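Local coordinates for protein SusD homolog (Bacteroides thetaiotaomicron VPI-5482, PDB 3FDH) that belongs to the SusD/RagB family and probably binds glycans at the bacterial outer membrane as a surface lipoprotein, at residues Thr74-Asn77 with Ser78-Ile82; Asn119-Leu122 with Ile123-Phe127; Ala188-Ala191 with Asp192-Leu195; Ile169-Leu172 with Gln173-Asp176. All blocks are in the same frame, centred on the assembly; numbering follows the deposited sequence.

Overall arrangement
All four contacts are local, each joining residues a few positions apart at a helix end or within a helix. Along the chain the order is contact 1 (start of helix 76-95), contact 2 (last turns of helix 106-127), contact 4 (end of helix 154-171) and contact 3 (start of helix 191-208). Contacts 1 and 2 touch, their centres about 11 Å apart, with Ile82 packed on Asn119 and Ile123. Contacts 3 and 4 also touch, with centres about 10 Å apart, through Leu172 against Ala191, Trp194 and Leu195. The two pairs are separated: contacts 1 and 4 lie about 31 Å apart between centres. Helix 106-127 bears on both pairs, consistent with the TPR-like helical packing of SusD relatives.

Contact 1 (Thr74-Asn77 with Ser78-Ile82); sequences TFNN and SWNGI
Asn77 and Ser78 sit at the junction of the first helical turn, and Asn76 reaches forward over it to Asn80. The carbonyl of Asn77 accepts from Gly81 N at 2.9 Å. Through its side chain, Asn77 OD1 is joined to Asn80 ND2 by a water that donates to the oxygen and accepts from the amide. Ser78 N donates a hydrogen bond to another water, 3.0 Å from that nitrogen. Asn76 swings its CG to the far side from the backbone N (chi1 -163°), which brings its amide across that of Asn80, the two planes 74° apart. Their ND2 atoms approach to 3.3 Å as two donors, and each amide finds an acceptor or donor elsewhere: Asn76 OD1 takes Ser469 N, and Asn80 ND2 gives to Ser469 OG. Along the backbone, Asn80 N meets Asn76 O at 2.8 Å in a nearly straight bond (171°), and Trp79 N meets Phe75 O at 2.8 Å. With Phe75 at the N-cap position, this is the opening turn of an alpha-helix, with the Ser78 amide met by water and Asn76 and Asn80 joined to Ser469 at the start of helix 468-473.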
ATOM      1  N   THR A  74       5.813  18.515  -0.476  1.00 31.14           N
ATOM      2  CA  THR A  74       6.189  17.180  -0.866  1.00 31.46           C
ATOM      3  C   THR A  74       5.057  16.316  -1.344  1.00 32.26           C
ATOM      4  O   THR A  74       5.203  15.599  -2.348  1.00 32.95           O
ATOM      5  CB  THR A  74       6.935  16.512   0.267  1.00 33.45           C
ATOM      6  OG1 THR A  74       8.060  17.329   0.591  1.00 27.67           O
ATOM      7  CG2 THR A  74       7.373  15.162  -0.107  1.00 28.48           C
ATOM      8  N   PHE A  75       3.958  16.334  -0.605  1.00 30.28           N
ATOM      9  CA  PHE A  75       2.801  15.480  -0.961  1.00 28.59           C
ATOM     10  C   PHE A  75       1.632  16.291  -1.405  1.00 29.73           C
ATOM     11  O   PHE A  75       0.512  15.829  -1.363  1.00 30.73           O
ATOM     12  CB  PHE A  75       2.411  14.590   0.209  1.00 28.14           C
ATOM     13  CG  PHE A  75       3.526  13.641   0.601  1.00 27.37           C
ATOM     14  CD1 PHE A  75       3.842  12.602  -0.238  1.00 34.10           C
ATOM     15  CD2 PHE A  75       4.293  13.841   1.752  1.00 30.13           C
ATOM     16  CE1 PHE A  75       4.862  11.752   0.050  1.00 29.24           C
ATOM     17  CE2 PHE A  75       5.343  12.999   2.053  1.00 27.90           C
ATOM     18  CZ  PHE A  75       5.633  11.949   1.199  1.00 29.36           C
ATOM     19  N   ASN A  76       1.899  17.507  -1.850  1.00 29.17           N
ATOM     20  CA  ASN A  76       0.800  18.384  -2.302  1.00 30.23           C
ATOM     21  C   ASN A  76      -0.007  17.782  -3.438  1.00 30.51           C
ATOM     22  O   ASN A  76      -1.242  17.786  -3.436  1.00 31.60           O
ATOM     23  CB  ASN A  76       1.285  19.758  -2.726  1.00 30.97           C
ATOM     24  CG  ASN A  76       0.145  20.759  -2.791  1.00 29.09           C
ATOM     25  OD1 ASN A  76      -0.652  20.854  -1.865  1.00 35.57           O
ATOM     26  ND2 ASN A  76       0.044  21.482  -3.894  1.00 30.05           N
ATOM     27  N   ASN A  77       0.697  17.238  -4.418  1.00 31.30           N
ATOM     28  CA  ASN A  77       0.028  16.607  -5.552  1.00 31.23           C
ATOM     29  C   ASN A  77      -0.813  15.407  -5.137  1.00 31.74           C
ATOM     30  O   ASN A  77      -1.972  15.257  -5.561  1.00 32.89           O
ATOM     31  CB  ASN A  77       1.019  16.167  -6.619  1.00 32.19           C
ATOM     32  CG  ASN A  77       1.574  17.317  -7.413  1.00 33.48           C
ATOM     33  OD1 ASN A  77       1.005  18.410  -7.441  1.00 41.99           O
ATOM     34  ND2 ASN A  77       2.707  17.075  -8.078  1.00 41.25           N
ATOM     35  N   SER A  78      -0.225  14.559  -4.295  1.00 31.34           N
ATOM     36  CA  SER A  78      -0.912  13.367  -3.815  1.00 30.41           C
ATOM     37  C   SER A  78      -2.143  13.753  -3.045  1.00 29.81           C
ATOM     38  O   SER A  78      -3.203  13.187  -3.197  1.00 30.76           O
ATOM     39  CB  SER A  78      -0.027  12.542  -2.909  1.00 31.59           C
ATOM     40  OG  SER A  78       1.034  12.016  -3.670  1.00 36.49           O
ATOM     41  N   TRP A  79      -1.941  14.722  -2.168  1.00 29.90           N
ATOM     42  CA  TRP A  79      -3.007  15.321  -1.348  1.00 29.53           C
ATOM     43  C   TRP A  79      -4.169  15.821  -2.223  1.00 31.12           C
ATOM     44  O   TRP A  79      -5.337  15.472  -2.057  1.00 31.60           O
ATOM     45  CB  TRP A  79      -2.395  16.472  -0.534  1.00 30.32           C
ATOM     46  CG  TRP A  79      -3.329  17.398   0.162  1.00 28.78           C
ATOM     47  CD1 TRP A  79      -3.839  18.549  -0.345  1.00 32.39           C
ATOM     48  CD2 TRP A  79      -3.808  17.310   1.522  1.00 32.53           C
ATOM     49  NE1 TRP A  79      -4.622  19.178   0.599  1.00 29.53           N
ATOM     50  CE2 TRP A  79      -4.620  18.432   1.749  1.00 30.55           C
ATOM     51  CE3 TRP A  79      -3.625  16.395   2.566  1.00 29.76           C
ATOM     52  CZ2 TRP A  79      -5.266  18.655   2.973  1.00 31.33           C
ATOM     53  CZ3 TRP A  79      -4.270  16.623   3.781  1.00 29.49           C
ATOM     54  CH2 TRP A  79      -5.065  17.735   3.971  1.00 28.88           C
ATOM     55  N   ASN A  80      -3.835  16.684  -3.149  1.00 30.35           N
ATOM     56  CA  ASN A  80      -4.860  17.214  -4.064  1.00 30.90           C
ATOM     57  C   ASN A  80      -5.562  16.112  -4.836  1.00 30.57           C
ATOM     58  O   ASN A  80      -6.768  16.129  -5.038  1.00 29.79           O
ATOM     59  CB  ASN A  80      -4.243  18.205  -5.036  1.00 30.97           C
ATOM     60  CG  ASN A  80      -3.873  19.502  -4.367  1.00 31.81           C
ATOM     61  OD1 ASN A  80      -4.516  19.923  -3.397  1.00 34.77           O
ATOM     62  ND2 ASN A  80      -2.848  20.161  -4.892  1.00 34.21           N
ATOM     63  N   GLY A  81      -4.796  15.104  -5.207  1.00 30.99           N
ATOM     64  CA  GLY A  81      -5.322  13.989  -6.011  1.00 31.85           C
ATOM     65  C   GLY A  81      -6.307  13.104  -5.259  1.00 31.27           C
ATOM     66  O   GLY A  81      -7.333  12.686  -5.796  1.00 28.93           O
ATOM     67  N   ILE A  82      -5.999  12.866  -3.997  1.00 29.63           N
ATOM     68  CA  ILE A  82      -6.843  12.054  -3.139  1.00 29.78           C
ATOM     69  C   ILE A  82      -8.179  12.777  -2.900  1.00 29.86           C
ATOM     70  O   ILE A  82      -9.240  12.187  -3.020  1.00 32.05           O
ATOM     71  CB  ILE A  82      -6.136  11.704  -1.825  1.00 30.53           C
ATOM     72  CG1 ILE A  82      -4.976  10.729  -2.114  1.00 32.99           C
ATOM     73  CG2 ILE A  82      -7.130  11.105  -0.835  1.00 30.39           C
ATOM     74  CD1 ILE A  82      -3.892  10.742  -0.998  1.00 32.37           C
TER
HETATM   75  O   HOH W   1       2.808  14.435  -4.134  1.00 25.45           O
HETATM   76  O   HOH W   2      -1.554  19.301  -7.312  1.00 45.16           O

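Contact 2 (Asn119-Leu122 with Ile123-Phe127); sequences NCAL and IADFF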
ATOM      1  N   ASN A 119     -10.357   6.323  -0.252  1.00 28.68           N
ATOM      2  CA  ASN A 119      -9.657   7.610  -0.319  1.00 28.59           C
ATOM      3  C   ASN A 119      -9.695   8.353   1.000  1.00 28.63           C
ATOM      4  O   ASN A 119      -8.727   9.025   1.379  1.00 27.60           O
ATOM      5  CB  ASN A 119     -10.167   8.447  -1.479  1.00 27.33           C
ATOM      6  CG  ASN A 119      -9.649   7.928  -2.807  1.00 28.22           C
ATOM      7  OD1 ASN A 119      -8.464   8.066  -3.121  1.00 29.33           O
ATOM      8  ND2 ASN A 119     -10.519   7.289  -3.570  1.00 26.85           N
ATOM      9  N   CYS A 120     -10.785   8.181   1.732  1.00 28.14           N
ATOM     10  CA  CYS A 120     -10.862   8.798   3.059  1.00 28.53           C
ATOM     11  C   CYS A 120      -9.816   8.202   3.953  1.00 29.39           C
ATOM     12  O   CYS A 120      -9.210   8.879   4.787  1.00 30.48           O
ATOM     13  CB  CYS A 120     -12.232   8.601   3.707  1.00 29.57           C
ATOM     14  SG  CYS A 120     -13.537   9.671   2.994  1.00 31.35           S
ATOM     15  N   ALA A 121      -9.601   6.920   3.771  1.00 30.05           N
ATOM     16  CA  ALA A 121      -8.617   6.185   4.589  1.00 29.97           C
ATOM     17  C   ALA A 121      -7.213   6.672   4.288  1.00 30.37           C
ATOM     18  O   ALA A 121      -6.376   6.821   5.184  1.00 30.75           O
ATOM     19  CB  ALA A 121      -8.721   4.694   4.326  1.00 28.54           C
ATOM     20  N   LEU A 122      -6.938   6.912   3.015  1.00 29.58           N
ATOM     21  CA  LEU A 122      -5.580   7.408   2.637  1.00 30.03           C
ATOM     22  C   LEU A 122      -5.370   8.751   3.309  1.00 30.83           C
ATOM     23  O   LEU A 122      -4.316   9.079   3.838  1.00 31.06           O
ATOM     24  CB  LEU A 122      -5.412   7.491   1.102  1.00 30.70           C
ATOM     25  CG  LEU A 122      -5.295   6.162   0.349  1.00 29.71           C
ATOM     26  CD1 LEU A 122      -5.446   6.372  -1.167  1.00 31.01           C
ATOM     27  CD2 LEU A 122      -3.982   5.445   0.681  1.00 28.46           C
ATOM     28  N   ILE A 123      -6.429   9.528   3.342  1.00 30.14           N
ATOM     29  CA  ILE A 123      -6.331  10.840   3.965  1.00 29.19           C
ATOM     30  C   ILE A 123      -6.017  10.672   5.448  1.00 28.43           C
ATOM     31  O   ILE A 123      -5.090  11.277   6.023  1.00 29.62           O
ATOM     32  CB  ILE A 123      -7.647  11.662   3.834  1.00 29.64           C
ATOM     33  CG1 ILE A 123      -7.857  12.154   2.397  1.00 32.42           C
ATOM     34  CG2 ILE A 123      -7.602  12.888   4.721  1.00 30.71           C
ATOM     35  CD1 ILE A 123      -9.198  12.848   2.176  1.00 31.26           C
ATOM     36  N   ALA A 124      -6.858   9.875   6.074  1.00 27.78           N
ATOM     37  CA  ALA A 124      -6.777   9.692   7.517  1.00 28.26           C
ATOM     38  C   ALA A 124      -5.474   9.038   7.904  1.00 27.94           C
ATOM     39  O   ALA A 124      -4.831   9.434   8.844  1.00 29.00           O
ATOM     40  CB  ALA A 124      -7.998   8.897   8.057  1.00 28.07           C
ATOM     41  N   ASP A 125      -5.074   8.031   7.160  1.00 27.22           N
ATOM     42  CA  ASP A 125      -3.855   7.262   7.514  1.00 25.79           C
ATOM     43  C   ASP A 125      -2.567   8.056   7.380  1.00 28.97           C
ATOM     44  O   ASP A 125      -1.634   7.966   8.232  1.00 29.85           O
ATOM     45  CB  ASP A 125      -3.762   5.996   6.693  1.00 26.73           C
ATOM     46  CG  ASP A 125      -4.782   5.010   7.098  1.00 29.41           C
ATOM     47  OD1 ASP A 125      -5.349   5.133   8.214  1.00 26.68           O
ATOM     48  OD2 ASP A 125      -5.047   4.123   6.267  1.00 27.40           O
ATOM     49  N   PHE A 126      -2.535   8.886   6.342  1.00 28.95           N
ATOM     50  CA  PHE A 126      -1.298   9.587   6.017  1.00 27.82           C
ATOM     51  C   PHE A 126      -1.194  10.938   6.624  1.00 29.99           C
ATOM     52  O   PHE A 126      -0.115  11.333   7.022  1.00 30.34           O
ATOM     53  CB  PHE A 126      -1.016   9.557   4.504  1.00 27.56           C
ATOM     54  CG  PHE A 126      -0.563   8.239   4.091  1.00 28.84           C
ATOM     55  CD1 PHE A 126      -1.480   7.216   3.866  1.00 31.48           C
ATOM     56  CD2 PHE A 126       0.776   7.949   4.086  1.00 31.46           C
ATOM     57  CE1 PHE A 126      -1.046   5.975   3.620  1.00 29.61           C
ATOM     58  CE2 PHE A 126       1.212   6.721   3.800  1.00 31.44           C
ATOM     59  CZ  PHE A 126       0.313   5.720   3.588  1.00 29.28           C
ATOM     60  N   PHE A 127      -2.316  11.625   6.739  1.00 29.49           N
ATOM     61  CA  PHE A 127      -2.269  12.988   7.214  1.00 29.61           C
ATOM     62  C   PHE A 127      -2.825  13.229   8.599  1.00 29.82           C
ATOM     63  O   PHE A 127      -2.542  14.250   9.209  1.00 30.21           O
ATOM     64  CB  PHE A 127      -2.928  13.914   6.177  1.00 31.37           C
ATOM     65  CG  PHE A 127      -2.263  13.836   4.854  1.00 30.87           C
ATOM     66  CD1 PHE A 127      -1.151  14.583   4.598  1.00 27.78           C
ATOM     67  CD2 PHE A 127      -2.750  12.999   3.868  1.00 27.99           C
ATOM     68  CE1 PHE A 127      -0.522  14.503   3.386  1.00 33.13           C
ATOM     69  CE2 PHE A 127      -2.124  12.899   2.660  1.00 33.70           C
ATOM     70  CZ  PHE A 127      -1.003  13.640   2.412  1.00 28.33           C
TER
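Leu122 lies alongside Phe126, both side chains pointing the same way, and its CD2 methyl approaches ring atom CE1 of Phe126 at 4.2 Å. The same ring presents its edge to the backbone, with Leu122 O in the ring plane, 3.4 Å from Phe126 CD1. That oxygen also accepts from Phe126 N, at 3.1 Å and with the donor tilted 33° from the carbonyl plane. One turn back, Ile123 folds its CG1 branch over the backbone: CG1 stands beside the backbone N (chi1 -72°), 3.4 Å from Asn119 O, the acceptor of Ile123 N. Asp125 N donates to Ala121 O at 2.7 Å, a fairly straight bond of 160°. The carboxylate of Asp125 follows its N-H back over the same carbonyl, OD2 coming to 3.2 Å from Ala121 O. These are two acceptors, and the carboxylate is satisfied elsewhere: OD2 pairs with Arg208 in a salt bridge, while OD1 accepts from Tyr158 OH and Trp494 NE1. Were Asp125 a leucine, the Arg208 guanidinium would probably lose this anionic mate, and Tyr158 and Trp494 would be left without this acceptor. Arg439 makes a cation-pi contact with the Phe126 ring and donates to Asp125 O. A buried negative charge next to a backbone oxygen would be costly alone, so the chemistry implies that Arg208 and the two neutral donors would probably help to offset it, tying the end of helix 106-127 to the surrounding fold.

Contact 3 (Ala188-Ala191 with Asp192-Leu195); sequences AGDA and DKWL
The hydrogen bonds centre on Asp190, the N-cap of helix 191-208. With CG anti to its own N (chi1 -168°), its carboxylate reaches forward over the first turn, where OD1 accepts weakly from Asp192 N at 3.0 Å and from Lys193 N at 3.3 Å. The backbone oxygen of the same residue takes Trp194 N at 3.2 Å, the donor in the carbonyl plane, and a weak second bond from Lys193 N. Leu195 N to Ala191 O, at 2.9 Å, continues the helical pattern. Among the van der Waals contacts of carbon with oxygen, Lys193 runs its extended chain across the carboxylate, CG lying 3.5 Å from Asp190 OD2, and the edge of the Trp194 indole faces Asp190 O. Its NE1 is held by Asp184. As for charges, Asp190 OD1 and Asp192 OD2 stand 4.5 Å apart, and one water donates to both, weakly to the latter. With an alanine here in place of Asp190, the N-H groups of Asp192 and Lys193 are likely to lose their carboxylate cap, and that water one of its acceptors. The closeness of the two carboxylates would probably be eased by the shared water and by the helix N-terminus, with the N-H groups of its first turn.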
ATOM      1  N   ALA A 188     -14.871  -5.390 -13.559  1.00 30.32           N
ATOM      2  CA  ALA A 188     -15.676  -5.610 -14.768  1.00 31.15           C
ATOM      3  C   ALA A 188     -17.139  -5.849 -14.465  1.00 30.80           C
ATOM      4  O   ALA A 188     -17.823  -6.667 -15.113  1.00 31.78           O
ATOM      5  CB  ALA A 188     -15.100  -6.767 -15.592  1.00 30.60           C
ATOM      6  N   GLY A 189     -17.605  -5.126 -13.458  1.00 30.19           N
ATOM      7  CA  GLY A 189     -19.022  -5.113 -13.077  1.00 30.70           C
ATOM      8  C   GLY A 189     -19.497  -6.190 -12.125  1.00 30.87           C
ATOM      9  O   GLY A 189     -20.681  -6.265 -11.794  1.00 30.12           O
ATOM     10  N   ASP A 190     -18.565  -7.028 -11.687  1.00 31.17           N
ATOM     11  CA  ASP A 190     -18.896  -8.101 -10.730  1.00 31.89           C
ATOM     12  C   ASP A 190     -19.103  -7.558  -9.304  1.00 31.02           C
ATOM     13  O   ASP A 190     -18.129  -7.359  -8.559  1.00 31.42           O
ATOM     14  CB  ASP A 190     -17.787  -9.148 -10.722  1.00 32.91           C
ATOM     15  CG  ASP A 190     -18.193 -10.402  -9.981  1.00 36.59           C
ATOM     16  OD1 ASP A 190     -19.057 -10.309  -9.087  1.00 32.42           O
ATOM     17  OD2 ASP A 190     -17.652 -11.470 -10.305  1.00 36.16           O
ATOM     18  N   ALA A 191     -20.371  -7.366  -8.923  1.00 30.25           N
ATOM     19  CA  ALA A 191     -20.712  -6.779  -7.603  1.00 31.03           C
ATOM     20  C   ALA A 191     -20.331  -7.653  -6.410  1.00 30.84           C
ATOM     21  O   ALA A 191     -20.092  -7.158  -5.303  1.00 29.91           O
ATOM     22  CB  ALA A 191     -22.201  -6.419  -7.518  1.00 31.44           C
ATOM     23  N   ASP A 192     -20.278  -8.955  -6.650  1.00 31.20           N
ATOM     24  CA  ASP A 192     -19.961  -9.912  -5.570  1.00 32.72           C
ATOM     25  C   ASP A 192     -18.505  -9.787  -5.182  1.00 31.05           C
ATOM     26  O   ASP A 192     -18.151  -9.945  -4.025  1.00 30.42           O
ATOM     27  CB  ASP A 192     -20.281 -11.355  -5.969  1.00 33.21           C
ATOM     28  CG  ASP A 192     -21.787 -11.623  -6.064  1.00 40.45           C
ATOM     29  OD1 ASP A 192     -22.581 -10.908  -5.404  1.00 41.97           O
ATOM     30  OD2 ASP A 192     -22.173 -12.556  -6.803  1.00 43.77           O
ATOM     31  N   LYS A 193     -17.669  -9.492  -6.171  1.00 31.32           N
ATOM     32  CA  LYS A 193     -16.238  -9.267  -5.948  1.00 31.16           C
ATOM     33  C   LYS A 193     -16.040  -7.927  -5.245  1.00 30.30           C
ATOM     34  O   LYS A 193     -15.217  -7.791  -4.349  1.00 29.84           O
ATOM     35  CB  LYS A 193     -15.446  -9.366  -7.248  1.00 31.68           C
ATOM     36  CG  LYS A 193     -15.384 -10.792  -7.744  1.00 36.36           C
ATOM     37  CD  LYS A 193     -14.360 -10.970  -8.822  1.00 41.21           C
ATOM     38  CE  LYS A 193     -14.129 -12.440  -9.088  1.00 42.65           C
ATOM     39  NZ  LYS A 193     -13.023 -12.653 -10.018  1.00 49.12           N
ATOM     40  N   TRP A 194     -16.833  -6.938  -5.617  1.00 29.12           N
ATOM     41  CA  TRP A 194     -16.754  -5.666  -4.901  1.00 28.51           C
ATOM     42  C   TRP A 194     -17.150  -5.862  -3.446  1.00 28.06           C
ATOM     43  O   TRP A 194     -16.580  -5.267  -2.534  1.00 28.67           O
ATOM     44  CB  TRP A 194     -17.620  -4.565  -5.520  1.00 28.33           C
ATOM     45  CG  TRP A 194     -16.967  -3.859  -6.675  1.00 27.48           C
ATOM     46  CD1 TRP A 194     -17.016  -4.220  -7.994  1.00 27.62           C
ATOM     47  CD2 TRP A 194     -16.176  -2.675  -6.616  1.00 23.77           C
ATOM     48  NE1 TRP A 194     -16.297  -3.323  -8.762  1.00 27.37           N
ATOM     49  CE2 TRP A 194     -15.790  -2.358  -7.939  1.00 26.22           C
ATOM     50  CE3 TRP A 194     -15.799  -1.812  -5.580  1.00 29.44           C
ATOM     51  CZ2 TRP A 194     -15.036  -1.259  -8.246  1.00 26.60           C
ATOM     52  CZ3 TRP A 194     -15.034  -0.714  -5.891  1.00 29.90           C
ATOM     53  CH2 TRP A 194     -14.656  -0.445  -7.212  1.00 27.92           C
ATOM     54  N   LEU A 195     -18.125  -6.724  -3.237  1.00 28.93           N
ATOM     55  CA  LEU A 195     -18.652  -6.966  -1.895  1.00 30.05           C
ATOM     56  C   LEU A 195     -17.526  -7.598  -1.069  1.00 29.86           C
ATOM     57  O   LEU A 195     -17.276  -7.238   0.084  1.00 29.79           O
ATOM     58  CB  LEU A 195     -19.916  -7.848  -1.973  1.00 30.45           C
ATOM     59  CG  LEU A 195     -20.776  -7.987  -0.724  1.00 37.69           C
ATOM     60  CD1 LEU A 195     -21.346  -6.641  -0.301  1.00 39.31           C
ATOM     61  CD2 LEU A 195     -21.900  -8.948  -1.077  1.00 39.48           C
TER
HETATM   62  O   HOH W   3     -21.555 -11.524  -9.626  1.00 60.02           O

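Contact 4 (Ile169-Leu172 with Gln173-Asp176); sequences IANL and QKED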
ATOM      1  N   ILE A 169     -21.931  -2.101   1.112  1.00 31.75           N
ATOM      2  CA  ILE A 169     -22.312  -3.512   1.298  1.00 31.49           C
ATOM      3  C   ILE A 169     -23.770  -3.725   0.946  1.00 32.07           C
ATOM      4  O   ILE A 169     -24.141  -4.726   0.341  1.00 33.04           O
ATOM      5  CB  ILE A 169     -21.983  -4.013   2.728  1.00 32.25           C
ATOM      6  CG1 ILE A 169     -20.451  -4.142   2.881  1.00 30.50           C
ATOM      7  CG2 ILE A 169     -22.701  -5.347   3.026  1.00 30.65           C
ATOM      8  CD1 ILE A 169     -19.972  -4.287   4.311  1.00 28.89           C
ATOM      9  N   ALA A 170     -24.577  -2.717   1.241  1.00 32.38           N
ATOM     10  CA  ALA A 170     -26.004  -2.784   0.982  1.00 31.73           C
ATOM     11  C   ALA A 170     -26.298  -2.532  -0.496  1.00 32.44           C
ATOM     12  O   ALA A 170     -27.025  -3.278  -1.157  1.00 31.58           O
ATOM     13  CB  ALA A 170     -26.747  -1.777   1.848  1.00 31.11           C
ATOM     14  N   ASN A 171     -25.699  -1.476  -1.013  1.00 32.74           N
ATOM     15  CA  ASN A 171     -25.970  -1.065  -2.383  1.00 33.09           C
ATOM     16  C   ASN A 171     -25.460  -2.057  -3.421  1.00 32.34           C
ATOM     17  O   ASN A 171     -26.063  -2.249  -4.467  1.00 32.55           O
ATOM     18  CB  ASN A 171     -25.425   0.348  -2.661  1.00 34.07           C
ATOM     19  CG  ASN A 171     -26.312   1.411  -2.109  1.00 33.69           C
ATOM     20  OD1 ASN A 171     -27.539   1.267  -2.145  1.00 30.92           O
ATOM     21  ND2 ASN A 171     -25.723   2.497  -1.605  1.00 30.66           N
ATOM     22  N   LEU A 172     -24.359  -2.700  -3.099  1.00 31.88           N
ATOM     23  CA  LEU A 172     -23.704  -3.617  -4.043  1.00 31.07           C
ATOM     24  C   LEU A 172     -24.551  -4.844  -4.276  1.00 31.78           C
ATOM     25  O   LEU A 172     -24.316  -5.601  -5.220  1.00 31.92           O
ATOM     26  CB  LEU A 172     -22.319  -4.046  -3.562  1.00 30.27           C
ATOM     27  CG  LEU A 172     -21.145  -3.059  -3.663  1.00 29.73           C
ATOM     28  CD1 LEU A 172     -19.925  -3.528  -2.824  1.00 27.96           C
ATOM     29  CD2 LEU A 172     -20.742  -2.801  -5.158  1.00 27.35           C
ATOM     30  N   GLN A 173     -25.559  -5.010  -3.435  1.00 32.69           N
ATOM     31  CA  GLN A 173     -26.427  -6.185  -3.523  1.00 32.47           C
ATOM     32  C   GLN A 173     -27.686  -5.890  -4.268  1.00 32.72           C
ATOM     33  O   GLN A 173     -28.564  -6.729  -4.355  1.00 34.07           O
ATOM     34  CB  GLN A 173     -26.755  -6.727  -2.145  1.00 32.83           C
ATOM     35  CG  GLN A 173     -25.502  -7.176  -1.399  1.00 36.27           C
ATOM     36  CD  GLN A 173     -25.784  -7.743  -0.038  1.00 37.39           C
ATOM     37  OE1 GLN A 173     -26.310  -8.843   0.087  1.00 44.01           O
ATOM     38  NE2 GLN A 173     -25.398  -7.011   0.995  1.00 34.69           N
ATOM     39  N   LYS A 174     -27.747  -4.691  -4.819  1.00 32.91           N
ATOM     40  CA  LYS A 174     -28.918  -4.257  -5.599  1.00 32.73           C
ATOM     41  C   LYS A 174     -28.642  -4.326  -7.080  1.00 32.98           C
ATOM     42  O   LYS A 174     -28.015  -5.266  -7.549  1.00 33.82           O
ATOM     43  CB  LYS A 174     -29.337  -2.849  -5.205  1.00 32.68           C
ATOM     44  CG  LYS A 174     -29.593  -2.718  -3.694  1.00 32.11           C
ATOM     45  CD  LYS A 174     -29.968  -1.318  -3.305  1.00 33.31           C
ATOM     46  CE  LYS A 174     -30.085  -1.173  -1.799  1.00 37.52           C
ATOM     47  NZ  LYS A 174     -30.055   0.240  -1.327  1.00 38.56           N
ATOM     48  N   GLU A 175     -29.078  -3.304  -7.801  1.00 33.75           N
ATOM     49  CA  GLU A 175     -28.891  -3.246  -9.258  1.00 33.78           C
ATOM     50  C   GLU A 175     -28.460  -1.915  -9.835  1.00 33.23           C
ATOM     51  O   GLU A 175     -28.472  -0.876  -9.195  1.00 32.57           O
ATOM     52  CB  GLU A 175     -30.199  -3.535  -9.952  1.00 35.64           C
ATOM     53  CG  GLU A 175     -31.014  -4.615  -9.317  1.00 44.02           C
ATOM     54  CD  GLU A 175     -30.837  -5.960  -9.959  1.00 50.66           C
ATOM     55  OE1 GLU A 175     -29.682  -6.449 -10.031  1.00 53.91           O
ATOM     56  OE2 GLU A 175     -31.889  -6.523 -10.375  1.00 54.92           O
ATOM     57  N   ASP A 176     -28.125  -2.014 -11.112  1.00 33.38           N
ATOM     58  CA  ASP A 176     -27.804  -0.879 -11.969  1.00 33.83           C
ATOM     59  C   ASP A 176     -28.766  -0.815 -13.140  1.00 33.41           C
ATOM     60  O   ASP A 176     -29.305  -1.822 -13.590  1.00 34.82           O
ATOM     61  CB  ASP A 176     -26.395  -0.981 -12.560  1.00 34.95           C
ATOM     62  CG  ASP A 176     -25.336  -0.320 -11.712  1.00 30.63           C
ATOM     63  OD1 ASP A 176     -25.631   0.286 -10.663  1.00 29.70           O
ATOM     64  OD2 ASP A 176     -24.185  -0.385 -12.132  1.00 31.00           O
TER
HETATM   65  O   HOH W   4     -25.865  -6.769  -6.966  1.00 40.14           O
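Ile169 O receives the amide of Gln173 in the shortest direct bond between the two segments: NE2 stands 2.7 Å from that oxygen, with a nearly straight N-H (170°). The approach is asymmetric. The oxygen lies in the amide plane of Gln173, 3° out of it, whereas NE2 sits above the carbonyl plane of Ile169. In Gln173 CG stands beside its own N (chi1 -61°), which sets the direction, and the extended chain then runs beside Ile169, whose CG2 touches NE2 at 3.8 Å. The side chain thus supplies a donor to a carbonyl of the last turn. A second side-chain bond runs from Lys174 NZ to Asn171 OD1 at 2.8 Å. The extended lysine chain crosses the asparagine obliquely and carries its CE to 3.5 Å from the same OD1. The other end of that amide, Asn171 ND2, is fixed by Glu113 of helix 106-127. Lys174 N to Asn171 O, at 3.0 Å, closes a type I beta turn from Asn171 to Lys174; just before it, Gln173 N makes a separate i to i+3 bond to Ala170 O at 3.2 Å. Within the turn, one water donates to both Leu172 O and Lys174 O. Ile169 O thus takes a side-chain amide, Ala170 O and Asn171 O backbone N-H groups, and the following Leu172 O water, while the lysine's positive charge near this helix end would probably suit the helix dipole.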